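Long-range contact in Exo-beta-1,3-galactanase (Bifidobacterium bifidum, PDB 5FLW), which probably removes galactose units from the ends of beta-1,3-galactan chains, as a glycoside hydrolase of family 43: residues T31-G36 with C50-D55. Sequence-based numbering, arbitrary orientation.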
ATOM      1  N   THR A  31     -17.738  -0.059  -5.657  1.00 20.11           N
ATOM      2  CA  THR A  31     -17.257   0.856  -4.630  1.00 19.35           C
ATOM      3  C   THR A  31     -15.797   0.573  -4.295  1.00 19.31           C
ATOM      4  O   THR A  31     -15.390  -0.590  -4.192  1.00 18.69           O
ATOM      5  CB  THR A  31     -18.148   0.688  -3.399  1.00 19.28           C
ATOM      6  OG1 THR A  31     -19.490   1.033  -3.758  1.00 21.27           O
ATOM      7  CG2 THR A  31     -17.677   1.538  -2.228  1.00 18.08           C
ATOM      8  N   TRP A  32     -15.009   1.643  -4.122  1.00 16.56           N
ATOM      9  CA  TRP A  32     -13.631   1.548  -3.653  1.00 15.22           C
ATOM     10  C   TRP A  32     -13.593   1.546  -2.128  1.00 15.59           C
ATOM     11  O   TRP A  32     -14.265   2.357  -1.483  1.00 16.06           O
ATOM     12  CB  TRP A  32     -12.776   2.696  -4.196  1.00 15.67           C
ATOM     13  CG  TRP A  32     -12.416   2.492  -5.669  1.00 18.43           C
ATOM     14  CD1 TRP A  32     -13.060   3.011  -6.757  1.00 19.21           C
ATOM     15  CD2 TRP A  32     -11.334   1.702  -6.179  1.00 16.42           C
ATOM     16  NE1 TRP A  32     -12.451   2.580  -7.922  1.00 20.50           N
ATOM     17  CE2 TRP A  32     -11.385   1.784  -7.589  1.00 17.53           C
ATOM     18  CE3 TRP A  32     -10.315   0.952  -5.575  1.00 19.55           C
ATOM     19  CZ2 TRP A  32     -10.462   1.138  -8.410  1.00 25.81           C
ATOM     20  CZ3 TRP A  32      -9.394   0.290  -6.400  1.00 20.19           C
ATOM     21  CH2 TRP A  32      -9.474   0.397  -7.799  1.00 29.25           C
ATOM     22  N   TYR A  33     -12.811   0.630  -1.564  1.00 13.27           N
ATOM     23  CA  TYR A  33     -12.597   0.536  -0.127  1.00 12.63           C
ATOM     24  C   TYR A  33     -11.145   0.876   0.174  1.00 13.22           C
ATOM     25  O   TYR A  33     -10.239   0.218  -0.352  1.00 15.23           O
ATOM     26  CB  TYR A  33     -12.882  -0.888   0.364  1.00 15.31           C
ATOM     27  CG  TYR A  33     -14.340  -1.254   0.297  1.00 15.63           C
ATOM     28  CD1 TYR A  33     -14.967  -1.455  -0.927  1.00 14.68           C
ATOM     29  CD2 TYR A  33     -15.101  -1.372   1.467  1.00 15.17           C
ATOM     30  CE1 TYR A  33     -16.321  -1.780  -1.004  1.00 17.19           C
ATOM     31  CE2 TYR A  33     -16.463  -1.698   1.412  1.00 17.23           C
ATOM     32  CZ  TYR A  33     -17.067  -1.893   0.166  1.00 16.55           C
ATOM     33  OH  TYR A  33     -18.408  -2.220   0.065  1.00 19.36           O
ATOM     34  N   ALA A  34     -10.926   1.866   1.040  1.00 12.00           N
ATOM     35  CA  ALA A  34      -9.590   2.214   1.525  1.00 10.88           C
ATOM     36  C   ALA A  34      -9.422   1.732   2.965  1.00 11.81           C
ATOM     37  O   ALA A  34     -10.348   1.840   3.780  1.00 12.73           O
ATOM     38  CB  ALA A  34      -9.364   3.732   1.473  1.00 11.36           C
ATOM     39  N   TYR A  35      -8.236   1.212   3.282  1.00 10.60           N
ATOM     40  CA  TYR A  35      -7.898   0.800   4.645  1.00 12.39           C
ATOM     41  C   TYR A  35      -6.645   1.574   5.046  1.00 10.46           C
ATOM     42  O   TYR A  35      -5.601   1.408   4.416  1.00 11.94           O
ATOM     43  CB  TYR A  35      -7.656  -0.724   4.710  1.00 11.18           C
ATOM     44  CG  TYR A  35      -8.875  -1.506   4.224  1.00 11.54           C
ATOM     45  CD1 TYR A  35      -9.919  -1.863   5.124  1.00 12.30           C
ATOM     46  CD2 TYR A  35      -9.032  -1.836   2.866  1.00 11.90           C
ATOM     47  CE1 TYR A  35     -11.057  -2.559   4.685  1.00 11.39           C
ATOM     48  CE2 TYR A  35     -10.185  -2.513   2.419  1.00 11.75           C
ATOM     49  CZ  TYR A  35     -11.184  -2.878   3.330  1.00 12.29           C
ATOM     50  OH  TYR A  35     -12.304  -3.556   2.904  1.00 14.06           O
ATOM     51  N   GLY A  36      -6.744   2.420   6.082  1.00 10.60           N
ATOM     52  CA  GLY A  36      -5.651   3.305   6.432  1.00 11.83           C
ATOM     53  C   GLY A  36      -5.226   3.200   7.887  1.00 11.71           C
ATOM     54  O   GLY A  36      -5.959   2.691   8.748  1.00 10.25           O
ATOM     55  N   CYS A  50     -11.473   2.328   7.891  1.00 10.04           N
ATOM     56  CA  CYS A  50     -12.023   1.991   6.583  1.00 11.12           C
ATOM     57  C   CYS A  50     -12.849   3.157   6.046  1.00 12.11           C
ATOM     58  O   CYS A  50     -13.667   3.728   6.781  1.00 13.06           O
ATOM     59  CB  CYS A  50     -12.898   0.730   6.664  1.00 14.43           C
ATOM     60  SG  CYS A  50     -13.685   0.252   5.127  1.00 14.40           S
ATOM     61  N   TYR A  51     -12.634   3.505   4.762  1.00 11.84           N
ATOM     62  CA  TYR A  51     -13.445   4.497   4.059  1.00 13.49           C
ATOM     63  C   TYR A  51     -13.861   3.950   2.698  1.00 13.19           C
ATOM     64  O   TYR A  51     -13.142   3.146   2.096  1.00 13.78           O
ATOM     65  CB  TYR A  51     -12.675   5.807   3.803  1.00 12.23           C
ATOM     66  CG  TYR A  51     -12.094   6.398   5.062  1.00 12.63           C
ATOM     67  CD1 TYR A  51     -10.825   6.007   5.512  1.00 11.57           C
ATOM     68  CD2 TYR A  51     -12.824   7.313   5.837  1.00 13.04           C
ATOM     69  CE1 TYR A  51     -10.296   6.500   6.697  1.00  9.94           C
ATOM     70  CE2 TYR A  51     -12.304   7.803   7.031  1.00 11.94           C
ATOM     71  CZ  TYR A  51     -11.035   7.402   7.434  1.00 10.15           C
ATOM     72  OH  TYR A  51     -10.530   7.913   8.607  1.00 12.65           O
ATOM     73  N   THR A  52     -15.018   4.391   2.206  1.00 12.95           N
ATOM     74  CA  THR A  52     -15.442   4.047   0.854  1.00 13.81           C
ATOM     75  C   THR A  52     -15.616   5.296  -0.006  1.00 13.92           C
ATOM     76  O   THR A  52     -15.876   6.401   0.493  1.00 14.49           O
ATOM     77  CB  THR A  52     -16.739   3.231   0.832  1.00 14.75           C
ATOM     78  OG1 THR A  52     -17.731   3.915   1.605  1.00 16.32           O
ATOM     79  CG2 THR A  52     -16.506   1.828   1.411  1.00 15.03           C
ATOM     80  N   THR A  53     -15.485   5.096  -1.318  1.00 15.54           N
ATOM     81  CA  THR A  53     -15.669   6.177  -2.278  1.00 14.68           C
ATOM     82  C   THR A  53     -16.059   5.585  -3.622  1.00 16.69           C
ATOM     83  O   THR A  53     -15.743   4.430  -3.935  1.00 15.88           O
ATOM     84  CB  THR A  53     -14.404   7.054  -2.415  1.00 14.56           C
ATOM     85  OG1 THR A  53     -14.709   8.270  -3.109  1.00 14.48           O
ATOM     86  CG2 THR A  53     -13.284   6.299  -3.154  1.00 14.28           C
ATOM     87  N   THR A  54     -16.742   6.397  -4.414  1.00 15.59           N
ATOM     88  CA  THR A  54     -16.894   6.096  -5.825  1.00 20.20           C
ATOM     89  C   THR A  54     -16.197   7.114  -6.716  1.00 26.77           C
ATOM     90  O   THR A  54     -16.116   6.895  -7.934  1.00 26.46           O
ATOM     91  CB  THR A  54     -18.376   6.001  -6.201  1.00 18.77           C
ATOM     92  OG1 THR A  54     -19.022   7.253  -5.929  1.00 22.71           O
ATOM     93  CG2 THR A  54     -19.051   4.878  -5.387  1.00 20.30           C
ATOM     94  N   ASP A  55     -15.650   8.205  -6.141  1.00 20.08           N
ATOM     95  CA  ASP A  55     -15.064   9.255  -6.963  1.00 19.20           C
ATOM     96  C   ASP A  55     -13.711   9.760  -6.481  1.00 18.42           C
ATOM     97  O   ASP A  55     -13.136  10.629  -7.152  1.00 18.79           O
ATOM     98  CB  ASP A  55     -16.025  10.437  -7.128  1.00 18.77           C
ATOM     99  CG  ASP A  55     -16.426  11.072  -5.799  1.00 17.96           C
ATOM    100  OD1 ASP A  55     -15.852  10.715  -4.740  1.00 16.84           O
ATOM    101  OD2 ASP A  55     -17.363  11.931  -5.852  1.00 23.08           O
TER
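Strands 31-37 and 48-53 form the central antiparallel beta hairpin of a four-stranded blade in the five-bladed beta-propeller of this family 43 enzyme; strands 24-28 and 60-66 flank it. Two hydrogen-bonded pairs, Trp32 with Thr53 and Ala34 with Tyr51, zip the backbones together. The straightest bond runs from Ala34 N to Tyr51 O (2.8 Å, 172° at the hydrogen), nearly along the C=O axis. Between these rungs Thr52 CA lies 3.1 Å from Trp32 O in a CA-H...O contact.

Tyr33, Tyr35, Cys50 and Thr52 share one face of the sheet. Thr52 CG2, anti to its own carbonyl carbon, sits over one face of the Tyr33 ring, offset toward the rim and 3.5 Å from CD2, a CH-pi contact between side chains that run side by side. Thr52 OG1 is hydrogen-bonded to His62 NE2 on the neighbouring strand 60-66. Cys50 SG, anti to the backbone N (chi1 178°), reaches the edge of the Tyr33 ring and approaches Tyr35 obliquely, 3.9 Å from CE1. An alanine in place of Tyr33 would remove the ring, and would probably leave the Thr52 methyl and Cys50 SG less well packed and end the contact with the Phe28 ring. On the other face Trp32 CB touches Thr53 CG2 at 3.8 Å. Where the strand ends, an ST turn forms: Thr53 OG1, also hydrogen-bonded to Ala58 O, accepts a hydrogen bond from Asp55 N at 3.2 Å.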